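Local atomic coordinates of WbbM protein (PDB entry 6U4B), a protein that probably acts as a bifunctional, trimeric glycosyltransferase that polymerises O-antigen polysaccharide, with a magnesium ion bound in its family 8 domain. Residues V304-D309 against Y333-L338; K401-D406 against A474-F479; L419-G424 against T519-E524; V428-D433 against E470-G475. All coordinates share one frame; numbering follows the deposited sequence.

Contact 1 (V304-D309 against Y333-L338); sequences VVISFD and YDIVVL
Val304 to Phe308 and Asp334 to Leu338 pair in parallel as the two strands of a beta-alpha-beta unit (strand 302-309, helix 313-325, strand 333-340) in the family 8 glycosyltransferase domain, a crossover of the kind from which GT-A type Rossmann-like sheets are built. The short strand axes approach to 4.5 Å with 28° between their directions. Five backbone bonds make the ladder: the amide and carbonyl of Val304 and of Ile306 all point into the pairing, and Val336 uses both its N and its O. The ladder is tightest at Leu338 N to Ile306 O, 2.7 Å, and fades at Phe308 N to Leu338 O, a weak bond of 3.4 Å.

Side chains divide between two faces. Val304, Ile306, Ile335 and Val337 share one; helix 313-325 lies over it, meeting Val304 through Ile323 and Ile306 through Leu319 and Ile320. Within this layer Ile306 CD1 lies 3.9 Å from Ile335 CG2, the two side chains crossing at a slant. On the other face Val305 CG1 meets Leu338 CD1 at 3.9 Å, and Val305 also touches Val402 of the next strand. Near the end of the pairing, a water joins Ser307 OG and donates to Leu338 O, bridging hydroxyl and main chain. At the start, the carboxylate of Asp334 turns from the ladder to Tyr399 and Arg363.

Phe308 has CG wedged between its own N and carbonyl carbon (chi1 53°), which folds the ring back along the strand. Val337 CG1 thereby sits over one ring face, 3.9 Å from the centroid and 28° off the normal, a CH-pi contact whose closest approach is 3.6 Å to Phe308 CZ.

Contact 2 (K401-D406 against A474-F479); sequences KVVFID and AGIIVF. With MG (magnesium ion), chain C.
The contact ends at the magnesium site, to which Asp406 and Asp408 contribute as the likely DxD motif together with His560; the main chain of Asp406 is tied to Gly475. Residues 402-405 run antiparallel to 477-479, 153° between short axes, with Val402-Phe479 and Phe404-Ile477 as hydrogen-bonded pairs. The ladder extends to Asp406 N, which donates to Gly475 O at 2.7 Å with an N-H...O angle of 167°.

Phe404, its CG anti to the backbone N (chi1 170°), sends its ring toward the corner at Ala474, whose O lies near the ring plane, 3.6 Å from Phe404 CE2. Farther back, the ring edge of Phe479 meets Phe404 CB, with CE1 3.8 Å away. On the opposite sheet face, the Ile405 and Ile476 side chains run alongside each other in one direction, with CD1 atoms 4.2 Å apart.

Asp406 OD2 binds magnesium at 2.1 Å. The second oxygen, OD1, forms a salt bridge to Arg389, and Gly475 CA packs 3.6 Å from Asp406 CG. Metal and arginine thus take one carboxylate oxygen each, OD2 and OD1 respectively, while the Gly475 bond holds the backbone of the same residue.

Contact 3 (L419-G424 against T519-E524); sequences LDVPLG and TFLPLE
Val421, in the loop between strands 409-411 and 428-432, extends its side chain toward strand 518-521, and the contact can be traced outward from its CB. That atom carries two methyls, and each finds a different residue. CG1, anti to the backbone N (chi1 174°), meets Thr519 CG2 at 4.1 Å, the two side chains passing each other in antiparallel fashion. CG2, the branch beside the backbone N, approaches the end of Leu521, 4.2 Å from CD2. One valine therefore touches two residues that stand alternately along the same strand, while Phe520 between them points its CB away from the loop.

Thr519 answers with both its branches. Its methyl takes the valine, being itself anti to the backbone N, whereas OG1 lies on the side of the following loop residues, 4.0 Å from both Pro422 O and Leu423 O. These separations are too long for hydrogen bonds; the hydroxyl is bonded instead to Asn426 ND2, just beyond the loop segment. Leu423 brings its CD1 to 4.4 Å from Thr519 OG1 and also packs on Ala429 of the adjacent strand 428-432 and on Lys401.

The evidence points to a light contact: 156 Å² buried in total and no hydrogen bond between the segments, with the closest alpha carbons, those of Leu423 and Thr519, 6.4 Å apart. Loop and strand are held to each other here by van der Waals contact of methyl groups, and direction-specific bonding is left to neighbours, namely Asn426 and the strand 428-432 whose backbone pairs with Thr519 and Leu521.

Contact 4 (V428-D433 against E470-G475); sequences VAAVKD and EYFQAG
Val428 begins the contact by approaching Phe472, CG2 to CZ at 4.4 Å, at one end of a short antiparallel junction between strand 428-432 and the weakly bonded strand 472-473. Ala430 comes closer, its CB 3.5 Å from Phe472 CD1; the methyl meets the ring obliquely, and Phe472 CG stands between its own N and carbonyl carbon (chi1 67°). At Val431 the main chains join: Gln473 N donates to Val431 O at 2.7 Å. A water accepts from Val431 N and donates to Gln473 O, bridging where the strands splay.

Lys432 turns its CB away and reaches Glu437 in a salt bridge; a second water links its NZ to Asp433 O and Tyr471 O. Asp433 N then donates to Tyr471 O at 2.9 Å. The Asp433 carboxylate runs beside the tyrosine, planes 44° apart, with OD2 at the ring edge 3.5 Å from Tyr471 CE1. OD1 accepts from Met436 N as the N-cap of helix 434-441.

Tyr471 O is thus met by an amide and a water, while the Gln473 amide oxygen ties down the start of the corner through Gly475 N and links it to Asn526.

How the contacts relate
Contacts 1, 2 and 4 are pairings within one branched sheet, contacts 2 and 4 being joined by the pairing of 477-479 with 428-432, and contact 3 lays a loop against strand 518-521 of that sheet. Val305 N to Val403 O, 2.8 Å, joins contact 1 to contact 2, whose centres are 10 Å apart; Val478 N to Ala429 O, 2.9 Å, carries the sheet on to contact 4, and Leu521 N to Ala430 O, 2.6 Å, on to contact 3. Lys401 NZ also reaches Leu419 O at 2.7 Å, tying contact 2 to the loop. Contacts 2 and 4 share Ala474 and Gly475. The magnesium ion, bound within contact 2, is about 6 Å from the Gln473 side chain and about 10 Å from that of Ile306.

Contact 1 (V304-D309 against Y333-L338)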
loop_
_atom_site.group_PDB
_atom_site.type_symbol
_atom_site.label_atom_id
_atom_site.label_comp_id
_atom_site.label_asym_id
_atom_site.label_seq_id
_atom_site.Cartn_x
_atom_site.Cartn_y
_atom_site.Cartn_z
ATOM N N VAL A 304 -14.561 20.768 -7.947
ATOM C CA VAL A 304 -14.070 20.872 -6.578
ATOM C C VAL A 304 -12.927 21.874 -6.561
ATOM O O VAL A 304 -11.967 21.741 -7.328
ATOM C CB VAL A 304 -13.613 19.506 -6.035
ATOM C CG1 VAL A 304 -13.076 19.654 -4.620
ATOM C CG2 VAL A 304 -14.763 18.509 -6.083
ATOM N N VAL A 305 -13.027 22.869 -5.685
ATOM C CA VAL A 305 -12.055 23.952 -5.616
ATOM C C VAL A 305 -11.367 23.910 -4.260
ATOM O O VAL A 305 -12.033 23.905 -3.216
ATOM C CB VAL A 305 -12.716 25.320 -5.859
ATOM C CG1 VAL A 305 -11.690 26.433 -5.712
ATOM C CG2 VAL A 305 -13.330 25.344 -7.239
ATOM N N ILE A 306 -10.037 23.877 -4.283
ATOM C CA ILE A 306 -9.210 23.842 -3.086
ATOM C C ILE A 306 -8.163 24.941 -3.204
ATOM O O ILE A 306 -7.749 25.313 -4.306
ATOM C CB ILE A 306 -8.536 22.465 -2.895
ATOM C CG1 ILE A 306 -9.516 21.335 -3.214
ATOM C CG2 ILE A 306 -8.014 22.317 -1.477
ATOM C CD1 ILE A 306 -8.860 19.977 -3.356
ATOM N N SER A 307 -7.729 25.458 -2.058
ATOM C CA SER A 307 -6.738 26.523 -2.021
ATOM C C SER A 307 -5.725 26.232 -0.925
ATOM O O SER A 307 -6.106 26.007 0.227
ATOM C CB SER A 307 -7.405 27.886 -1.786
ATOM O OG SER A 307 -6.445 28.908 -1.602
ATOM N N PHE A 308 -4.443 26.232 -1.283
ATOM C CA PHE A 308 -3.392 26.072 -0.287
ATOM C C PHE A 308 -2.062 26.524 -0.871
ATOM O O PHE A 308 -1.901 26.650 -2.089
ATOM C CB PHE A 308 -3.294 24.622 0.218
ATOM C CG PHE A 308 -3.159 23.593 -0.874
ATOM C CD1 PHE A 308 -4.267 22.888 -1.321
ATOM C CD2 PHE A 308 -1.922 23.308 -1.434
ATOM C CE1 PHE A 308 -4.147 21.930 -2.312
ATOM C CE2 PHE A 308 -1.795 22.354 -2.429
ATOM C CZ PHE A 308 -2.909 21.662 -2.868
ATOM N N ASP A 309 -1.112 26.776 0.025
ATOM C CA ASP A 309 0.261 27.070 -0.341
ATOM C C ASP A 309 1.085 25.788 -0.235
ATOM O O ASP A 309 0.555 24.697 -0.001
ATOM C CB ASP A 309 0.818 28.202 0.532
ATOM C CG ASP A 309 0.733 27.902 2.021
ATOM O OD1 ASP A 309 0.486 26.737 2.396
ATOM O OD2 ASP A 309 0.908 28.842 2.825
ATOM N N TYR A 333 -14.795 14.262 -12.007
ATOM C CA TYR A 333 -14.410 15.170 -10.934
ATOM C C TYR A 333 -13.386 16.163 -11.464
ATOM O O TYR A 333 -12.294 15.770 -11.888
ATOM C CB TYR A 333 -13.864 14.395 -9.730
ATOM C CG TYR A 333 -14.910 13.523 -9.067
ATOM C CD1 TYR A 333 -15.550 13.931 -7.903
ATOM C CD2 TYR A 333 -15.269 12.296 -9.616
ATOM C CE1 TYR A 333 -16.512 13.136 -7.300
ATOM C CE2 TYR A 333 -16.230 11.500 -9.025
ATOM C CZ TYR A 333 -16.846 11.922 -7.866
ATOM O OH TYR A 333 -17.800 11.125 -7.276
ATOM N N ASP A 334 -13.748 17.442 -11.435
ATOM C CA ASP A 334 -12.960 18.544 -11.986
ATOM C C ASP A 334 -12.373 19.312 -10.805
ATOM O O ASP A 334 -12.999 20.228 -10.268
ATOM C CB ASP A 334 -13.845 19.426 -12.873
ATOM C CG ASP A 334 -13.086 20.571 -13.538
ATOM O OD1 ASP A 334 -11.897 20.799 -13.230
ATOM O OD2 ASP A 334 -13.700 21.252 -14.387
ATOM N N ILE A 335 -11.166 18.931 -10.398
ATOM C CA ILE A 335 -10.510 19.517 -9.237
ATOM C C ILE A 335 -9.588 20.631 -9.708
ATOM O O ILE A 335 -8.764 20.428 -10.609
ATOM C CB ILE A 335 -9.731 18.459 -8.437
ATOM C CG1 ILE A 335 -10.634 17.274 -8.090
ATOM C CG2 ILE A 335 -9.155 19.076 -7.176
ATOM C CD1 ILE A 335 -9.954 16.207 -7.255
ATOM N N VAL A 336 -9.725 21.809 -9.104
ATOM C CA VAL A 336 -8.867 22.950 -9.400
ATOM C C VAL A 336 -8.275 23.445 -8.091
ATOM O O VAL A 336 -9.016 23.773 -7.156
ATOM C CB VAL A 336 -9.627 24.083 -10.109
ATOM C CG1 VAL A 336 -8.727 25.298 -10.269
ATOM C CG2 VAL A 336 -10.141 23.613 -11.463
ATOM N N VAL A 337 -6.949 23.506 -8.024
ATOM C CA VAL A 337 -6.243 23.995 -6.846
ATOM C C VAL A 337 -5.796 25.427 -7.106
ATOM O O VAL A 337 -5.015 25.685 -8.030
ATOM C CB VAL A 337 -5.044 23.101 -6.497
ATOM C CG1 VAL A 337 -4.162 23.787 -5.464
ATOM C CG2 VAL A 337 -5.523 21.743 -5.984
ATOM N N LEU A 338 -6.297 26.360 -6.297
ATOM C CA LEU A 338 -5.807 27.734 -6.305
ATOM C C LEU A 338 -4.522 27.754 -5.491
ATOM O O LEU A 338 -4.555 27.864 -4.263
ATOM C CB LEU A 338 -6.849 28.685 -5.728
ATOM C CG LEU A 338 -8.256 28.529 -6.309
ATOM C CD1 LEU A 338 -9.233 29.485 -5.635
ATOM C CD2 LEU A 338 -8.225 28.752 -7.807
HETATM O O HOH W 1 -3.766 29.625 -1.762
#

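Contact 2 (K401-D406 against A474-F479)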
loop_
_atom_site.group_PDB
_atom_site.type_symbol
_atom_site.label_atom_id
_atom_site.label_comp_id
_atom_site.label_asym_id
_atom_site.label_seq_id
_atom_site.Cartn_x
_atom_site.Cartn_y
_atom_site.Cartn_z
ATOM N N LYS A 401 -22.469 25.217 -10.848
ATOM C CA LYS A 401 -22.243 25.073 -9.418
ATOM C C LYS A 401 -20.846 24.520 -9.170
ATOM O O LYS A 401 -20.304 23.760 -9.976
ATOM C CB LYS A 401 -23.296 24.168 -8.757
ATOM C CG LYS A 401 -24.683 24.782 -8.713
ATOM C CD LYS A 401 -25.612 24.034 -7.770
ATOM C CE LYS A 401 -25.881 22.621 -8.251
ATOM N NZ LYS A 401 -26.918 21.953 -7.416
ATOM N N VAL A 402 -20.278 24.905 -8.030
ATOM C CA VAL A 402 -18.906 24.582 -7.657
ATOM C C VAL A 402 -18.862 24.320 -6.154
ATOM O O VAL A 402 -19.495 25.033 -5.370
ATOM C CB VAL A 402 -17.948 25.730 -8.046
ATOM C CG1 VAL A 402 -16.787 25.826 -7.077
ATOM C CG2 VAL A 402 -17.454 25.556 -9.475
ATOM N N VAL A 403 -18.111 23.294 -5.754
ATOM C CA VAL A 403 -17.952 22.932 -4.350
ATOM C C VAL A 403 -16.566 23.360 -3.891
ATOM O O VAL A 403 -15.556 22.844 -4.387
ATOM C CB VAL A 403 -18.158 21.426 -4.122
ATOM C CG1 VAL A 403 -17.987 21.086 -2.651
ATOM C CG2 VAL A 403 -19.528 20.997 -4.622
ATOM N N PHE A 404 -16.511 24.304 -2.953
ATOM C CA PHE A 404 -15.256 24.631 -2.291
ATOM C C PHE A 404 -15.113 23.819 -1.013
ATOM O O PHE A 404 -16.093 23.569 -0.306
ATOM C CB PHE A 404 -15.156 26.122 -1.953
ATOM C CG PHE A 404 -13.978 26.454 -1.070
ATOM C CD1 PHE A 404 -12.751 26.766 -1.628
ATOM C CD2 PHE A 404 -14.089 26.416 0.318
ATOM C CE1 PHE A 404 -11.663 27.048 -0.829
ATOM C CE2 PHE A 404 -13.001 26.686 1.122
ATOM C CZ PHE A 404 -11.789 27.009 0.548
ATOM N N ILE A 405 -13.876 23.435 -0.704
ATOM C CA ILE A 405 -13.597 22.715 0.534
ATOM C C ILE A 405 -12.232 23.145 1.052
ATOM O O ILE A 405 -11.280 23.299 0.281
ATOM C CB ILE A 405 -13.688 21.185 0.323
ATOM C CG1 ILE A 405 -13.457 20.433 1.638
ATOM C CG2 ILE A 405 -12.722 20.716 -0.765
ATOM C CD1 ILE A 405 -13.735 18.946 1.539
ATOM N N ASP A 406 -12.150 23.358 2.365
ATOM C CA ASP A 406 -10.879 23.675 3.006
ATOM C C ASP A 406 -9.848 22.579 2.744
ATOM O O ASP A 406 -10.181 21.401 2.586
ATOM C CB ASP A 406 -11.072 23.843 4.514
ATOM C CG ASP A 406 -11.332 25.280 4.918
ATOM O OD1 ASP A 406 -11.560 26.128 4.027
ATOM O OD2 ASP A 406 -11.299 25.562 6.136
ATOM N N ALA A 474 -17.332 28.262 6.661
ATOM C CA ALA A 474 -16.831 28.399 5.298
ATOM C C ALA A 474 -15.897 27.268 4.877
ATOM O O ALA A 474 -15.299 27.349 3.799
ATOM C CB ALA A 474 -16.109 29.741 5.133
ATOM N N GLY A 475 -15.762 26.221 5.694
ATOM C CA GLY A 475 -14.863 25.128 5.364
ATOM C C GLY A 475 -15.346 24.246 4.232
ATOM O O GLY A 475 -14.548 23.499 3.659
ATOM N N ILE A 476 -16.637 24.304 3.910
ATOM C CA ILE A 476 -17.173 23.605 2.747
ATOM C C ILE A 476 -18.392 24.378 2.258
ATOM O O ILE A 476 -19.324 24.649 3.023
ATOM C CB ILE A 476 -17.485 22.126 3.068
ATOM C CG1 ILE A 476 -17.791 21.338 1.792
ATOM C CG2 ILE A 476 -18.611 21.977 4.090
ATOM C CD1 ILE A 476 -17.770 19.825 2.003
ATOM N N ILE A 477 -18.370 24.791 0.992
ATOM C CA ILE A 477 -19.398 25.664 0.437
ATOM C C ILE A 477 -19.735 25.198 -0.971
ATOM O O ILE A 477 -18.840 25.040 -1.806
ATOM C CB ILE A 477 -18.949 27.139 0.398
ATOM C CG1 ILE A 477 -18.465 27.615 1.769
ATOM C CG2 ILE A 477 -20.085 28.019 -0.090
ATOM C CD1 ILE A 477 -17.844 28.997 1.747
ATOM N N VAL A 478 -21.020 25.005 -1.242
ATOM C CA VAL A 478 -21.497 24.800 -2.604
ATOM C C VAL A 478 -21.876 26.167 -3.160
ATOM O O VAL A 478 -22.864 26.770 -2.733
ATOM C CB VAL A 478 -22.683 23.832 -2.659
ATOM C CG1 VAL A 478 -23.095 23.602 -4.107
ATOM C CG2 VAL A 478 -22.325 22.517 -1.983
ATOM N N PHE A 479 -21.087 26.659 -4.106
ATOM C CA PHE A 479 -21.362 27.943 -4.730
ATOM C C PHE A 479 -22.398 27.777 -5.833
ATOM O O PHE A 479 -22.229 26.950 -6.734
ATOM C CB PHE A 479 -20.080 28.549 -5.302
ATOM C CG PHE A 479 -19.183 29.169 -4.268
ATOM C CD1 PHE A 479 -18.405 28.378 -3.440
ATOM C CD2 PHE A 479 -19.109 30.544 -4.135
ATOM C CE1 PHE A 479 -17.578 28.950 -2.492
ATOM C CE2 PHE A 479 -18.283 31.120 -3.192
ATOM C CZ PHE A 479 -17.517 30.324 -2.369
HETATM MG MG MG C . -10.165 24.695 7.737
#

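Contact 3 (L419-G424 against T519-E524)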
loop_
_atom_site.group_PDB
_atom_site.type_symbol
_atom_site.label_atom_id
_atom_site.label_comp_id
_atom_site.label_asym_id
_atom_site.label_seq_id
_atom_site.Cartn_x
_atom_site.Cartn_y
_atom_site.Cartn_z
ATOM N N LEU A 419 -23.712 18.283 -4.930
ATOM C CA LEU A 419 -24.258 18.903 -6.130
ATOM C C LEU A 419 -25.726 18.562 -6.346
ATOM O O LEU A 419 -26.410 19.276 -7.086
ATOM C CB LEU A 419 -23.451 18.485 -7.360
ATOM C CG LEU A 419 -22.050 19.073 -7.530
ATOM C CD1 LEU A 419 -21.499 18.735 -8.905
ATOM C CD2 LEU A 419 -22.075 20.577 -7.315
ATOM N N ASP A 420 -26.221 17.490 -5.729
ATOM C CA ASP A 420 -27.611 17.088 -5.884
ATOM C C ASP A 420 -28.551 17.792 -4.913
ATOM O O ASP A 420 -29.772 17.664 -5.059
ATOM C CB ASP A 420 -27.750 15.571 -5.710
ATOM C CG ASP A 420 -27.013 14.792 -6.780
ATOM O OD1 ASP A 420 -26.886 15.309 -7.910
ATOM O OD2 ASP A 420 -26.560 13.665 -6.490
ATOM N N VAL A 421 -28.022 18.520 -3.939
ATOM C CA VAL A 421 -28.879 19.211 -2.970
ATOM C C VAL A 421 -29.620 20.344 -3.674
ATOM O O VAL A 421 -28.978 21.175 -4.343
ATOM C CB VAL A 421 -28.045 19.741 -1.803
ATOM C CG1 VAL A 421 -28.906 20.586 -0.875
ATOM C CG2 VAL A 421 -27.409 18.589 -1.039
ATOM N N PRO A 422 -30.946 20.419 -3.566
ATOM C CA PRO A 422 -31.681 21.519 -4.210
ATOM C C PRO A 422 -31.311 22.859 -3.588
ATOM O O PRO A 422 -31.416 23.046 -2.374
ATOM C CB PRO A 422 -33.152 21.166 -3.955
ATOM C CG PRO A 422 -33.151 19.700 -3.606
ATOM C CD PRO A 422 -31.849 19.461 -2.907
ATOM N N LEU A 423 -30.875 23.796 -4.437
ATOM C CA LEU A 423 -30.442 25.108 -3.980
ATOM C C LEU A 423 -31.436 26.226 -4.256
ATOM O O LEU A 423 -31.373 27.256 -3.581
ATOM C CB LEU A 423 -29.097 25.484 -4.625
ATOM C CG LEU A 423 -27.849 25.421 -3.737
ATOM C CD1 LEU A 423 -27.751 24.075 -3.050
ATOM C CD2 LEU A 423 -26.602 25.701 -4.563
ATOM N N GLY A 424 -32.344 26.056 -5.214
ATOM C CA GLY A 424 -33.215 27.161 -5.581
ATOM C C GLY A 424 -32.401 28.320 -6.115
ATOM O O GLY A 424 -31.445 28.140 -6.878
ATOM N N THR A 519 -28.603 27.672 1.851
ATOM C CA THR A 519 -29.121 26.342 2.144
ATOM C C THR A 519 -28.208 25.692 3.177
ATOM O O THR A 519 -26.985 25.711 3.025
ATOM C CB THR A 519 -29.186 25.484 0.880
ATOM O OG1 THR A 519 -30.206 25.990 0.010
ATOM C CG2 THR A 519 -29.496 24.035 1.229
ATOM N N PHE A 520 -28.795 25.139 4.231
ATOM C CA PHE A 520 -28.013 24.603 5.338
ATOM C C PHE A 520 -27.786 23.110 5.139
ATOM O O PHE A 520 -28.745 22.336 5.039
ATOM C CB PHE A 520 -28.693 24.900 6.672
ATOM C CG PHE A 520 -28.724 26.362 7.004
ATOM C CD1 PHE A 520 -27.564 27.020 7.382
ATOM C CD2 PHE A 520 -29.901 27.087 6.912
ATOM C CE1 PHE A 520 -27.579 28.370 7.677
ATOM C CE2 PHE A 520 -29.925 28.439 7.209
ATOM C CZ PHE A 520 -28.761 29.082 7.592
ATOM N N LEU A 521 -26.517 22.718 5.060
ATOM C CA LEU A 521 -26.124 21.328 4.914
ATOM C C LEU A 521 -26.052 20.652 6.281
ATOM O O LEU A 521 -25.742 21.297 7.287
ATOM C CB LEU A 521 -24.770 21.231 4.219
ATOM C CG LEU A 521 -24.721 21.764 2.790
ATOM C CD1 LEU A 521 -23.303 21.705 2.230
ATOM C CD2 LEU A 521 -25.685 20.987 1.906
ATOM N N PRO A 522 -26.348 19.355 6.346
ATOM C CA PRO A 522 -26.274 18.653 7.632
ATOM C C PRO A 522 -24.857 18.656 8.189
ATOM O O PRO A 522 -23.871 18.735 7.451
ATOM C CB PRO A 522 -26.748 17.234 7.296
ATOM C CG PRO A 522 -26.609 17.110 5.813
ATOM C CD PRO A 522 -26.833 18.486 5.262
ATOM N N LEU A 523 -24.770 18.573 9.518
ATOM C CA LEU A 523 -23.494 18.715 10.210
ATOM C C LEU A 523 -22.503 17.616 9.840
ATOM O O LEU A 523 -21.299 17.787 10.060
ATOM C CB LEU A 523 -23.738 18.733 11.722
ATOM C CG LEU A 523 -22.580 19.052 12.668
ATOM C CD1 LEU A 523 -21.861 20.327 12.258
ATOM C CD2 LEU A 523 -23.115 19.172 14.082
ATOM N N GLU A 524 -22.977 16.500 9.278
ATOM C CA GLU A 524 -22.081 15.422 8.873
ATOM C C GLU A 524 -21.087 15.861 7.805
ATOM O O GLU A 524 -20.068 15.190 7.609
ATOM C CB GLU A 524 -22.885 14.224 8.356
ATOM C CG GLU A 524 -23.680 13.470 9.417
ATOM C CD GLU A 524 -24.910 14.226 9.892
ATOM O OE1 GLU A 524 -25.199 14.189 11.108
ATOM O OE2 GLU A 524 -25.585 14.854 9.050
#

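Contact 4 (V428-D433 against E470-G475)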
loop_
_atom_site.group_PDB
_atom_site.type_symbol
_atom_site.label_atom_id
_atom_site.label_comp_id
_atom_site.label_asym_id
_atom_site.label_seq_id
_atom_site.Cartn_x
_atom_site.Cartn_y
_atom_site.Cartn_z
ATOM N N VAL A 428 -25.547 30.029 -1.765
ATOM C CA VAL A 428 -24.624 28.992 -1.322
ATOM C C VAL A 428 -25.370 27.932 -0.525
ATOM O O VAL A 428 -26.496 28.135 -0.061
ATOM C CB VAL A 428 -23.469 29.550 -0.455
ATOM C CG1 VAL A 428 -22.528 30.414 -1.278
ATOM C CG2 VAL A 428 -24.027 30.324 0.736
ATOM N N ALA A 429 -24.712 26.785 -0.378
ATOM C CA ALA A 429 -25.080 25.767 0.593
ATOM C C ALA A 429 -23.880 25.537 1.496
ATOM O O ALA A 429 -22.751 25.424 1.008
ATOM C CB ALA A 429 -25.508 24.464 -0.085
ATOM N N ALA A 430 -24.118 25.487 2.805
ATOM C CA ALA A 430 -23.026 25.395 3.765
ATOM C C ALA A 430 -23.556 24.813 5.066
ATOM O O ALA A 430 -24.765 24.663 5.258
ATOM C CB ALA A 430 -22.370 26.761 3.999
ATOM N N VAL A 431 -22.629 24.495 5.966
ATOM C CA VAL A 431 -22.952 23.901 7.257
ATOM C C VAL A 431 -22.997 25.001 8.306
ATOM O O VAL A 431 -22.104 25.858 8.359
ATOM C CB VAL A 431 -21.934 22.815 7.641
ATOM C CG1 VAL A 431 -22.315 22.184 8.972
ATOM C CG2 VAL A 431 -21.852 21.762 6.546
ATOM N N LYS A 432 -24.041 24.980 9.134
ATOM C CA LYS A 432 -24.158 25.923 10.236
ATOM C C LYS A 432 -22.953 25.815 11.162
ATOM O O LYS A 432 -22.529 24.718 11.533
ATOM C CB LYS A 432 -25.453 25.658 11.005
ATOM C CG LYS A 432 -25.763 26.651 12.110
ATOM C CD LYS A 432 -26.799 26.064 13.060
ATOM C CE LYS A 432 -27.238 27.066 14.111
ATOM N NZ LYS A 432 -26.085 27.758 14.749
ATOM N N ASP A 433 -22.397 26.965 11.530
ATOM C CA ASP A 433 -21.173 27.032 12.329
ATOM C C ASP A 433 -21.547 26.904 13.803
ATOM O O ASP A 433 -22.023 27.861 14.421
ATOM C CB ASP A 433 -20.433 28.337 12.047
ATOM C CG ASP A 433 -19.024 28.360 12.620
ATOM O OD1 ASP A 433 -18.730 27.583 13.554
ATOM O OD2 ASP A 433 -18.208 29.173 12.134
ATOM N N GLU A 470 -27.953 31.853 12.043
ATOM C CA GLU A 470 -27.788 31.330 10.693
ATOM C C GLU A 470 -26.361 31.468 10.177
ATOM O O GLU A 470 -26.121 31.272 8.981
ATOM C CB GLU A 470 -28.767 32.020 9.739
ATOM C CG GLU A 470 -30.219 31.615 9.966
ATOM C CD GLU A 470 -31.189 32.418 9.125
ATOM O OE1 GLU A 470 -30.727 33.283 8.353
ATOM O OE2 GLU A 470 -32.413 32.190 9.239
ATOM N N TYR A 471 -25.414 31.790 11.053
ATOM C CA TYR A 471 -24.017 31.907 10.663
ATOM C C TYR A 471 -23.482 30.548 10.223
ATOM O O TYR A 471 -23.577 29.565 10.964
ATOM C CB TYR A 471 -23.204 32.452 11.834
ATOM C CG TYR A 471 -21.795 32.874 11.494
ATOM C CD1 TYR A 471 -20.754 31.951 11.474
ATOM C CD2 TYR A 471 -21.499 34.202 11.211
ATOM C CE1 TYR A 471 -19.463 32.338 11.175
ATOM C CE2 TYR A 471 -20.215 34.599 10.908
ATOM C CZ TYR A 471 -19.199 33.667 10.892
ATOM O OH TYR A 471 -17.918 34.064 10.591
ATOM N N PHE A 472 -22.921 30.488 9.017
ATOM C CA PHE A 472 -22.455 29.237 8.437
ATOM C C PHE A 472 -20.933 29.193 8.392
ATOM O O PHE A 472 -20.264 30.227 8.305
ATOM C CB PHE A 472 -23.019 29.033 7.023
ATOM C CG PHE A 472 -22.507 30.024 6.007
ATOM C CD1 PHE A 472 -21.310 29.806 5.340
ATOM C CD2 PHE A 472 -23.236 31.163 5.704
ATOM C CE1 PHE A 472 -20.841 30.711 4.407
ATOM C CE2 PHE A 472 -22.774 32.070 4.769
ATOM C CZ PHE A 472 -21.576 31.845 4.122
ATOM N N GLN A 473 -20.396 27.976 8.432
ATOM C CA GLN A 473 -18.959 27.754 8.389
ATOM C C GLN A 473 -18.487 27.662 6.941
ATOM O O GLN A 473 -19.155 27.059 6.096
ATOM C CB GLN A 473 -18.600 26.480 9.155
ATOM C CG GLN A 473 -17.315 26.578 9.955
ATOM C CD GLN A 473 -16.082 26.342 9.112
ATOM O OE1 GLN A 473 -16.049 25.431 8.283
ATOM N NE2 GLN A 473 -15.058 27.162 9.318
ATOM N N ALA A 474 -17.332 28.262 6.661
ATOM C CA ALA A 474 -16.831 28.399 5.298
ATOM C C ALA A 474 -15.897 27.268 4.877
ATOM O O ALA A 474 -15.299 27.349 3.799
ATOM C CB ALA A 474 -16.109 29.741 5.133
ATOM N N GLY A 475 -15.762 26.221 5.694
ATOM C CA GLY A 475 -14.863 25.128 5.364
ATOM C C GLY A 475 -15.346 24.246 4.232
ATOM O O GLY A 475 -14.548 23.499 3.659
HETATM O O HOH W 2 -19.734 24.539 5.758
HETATM O O HOH W 3 -24.011 29.322 13.704
#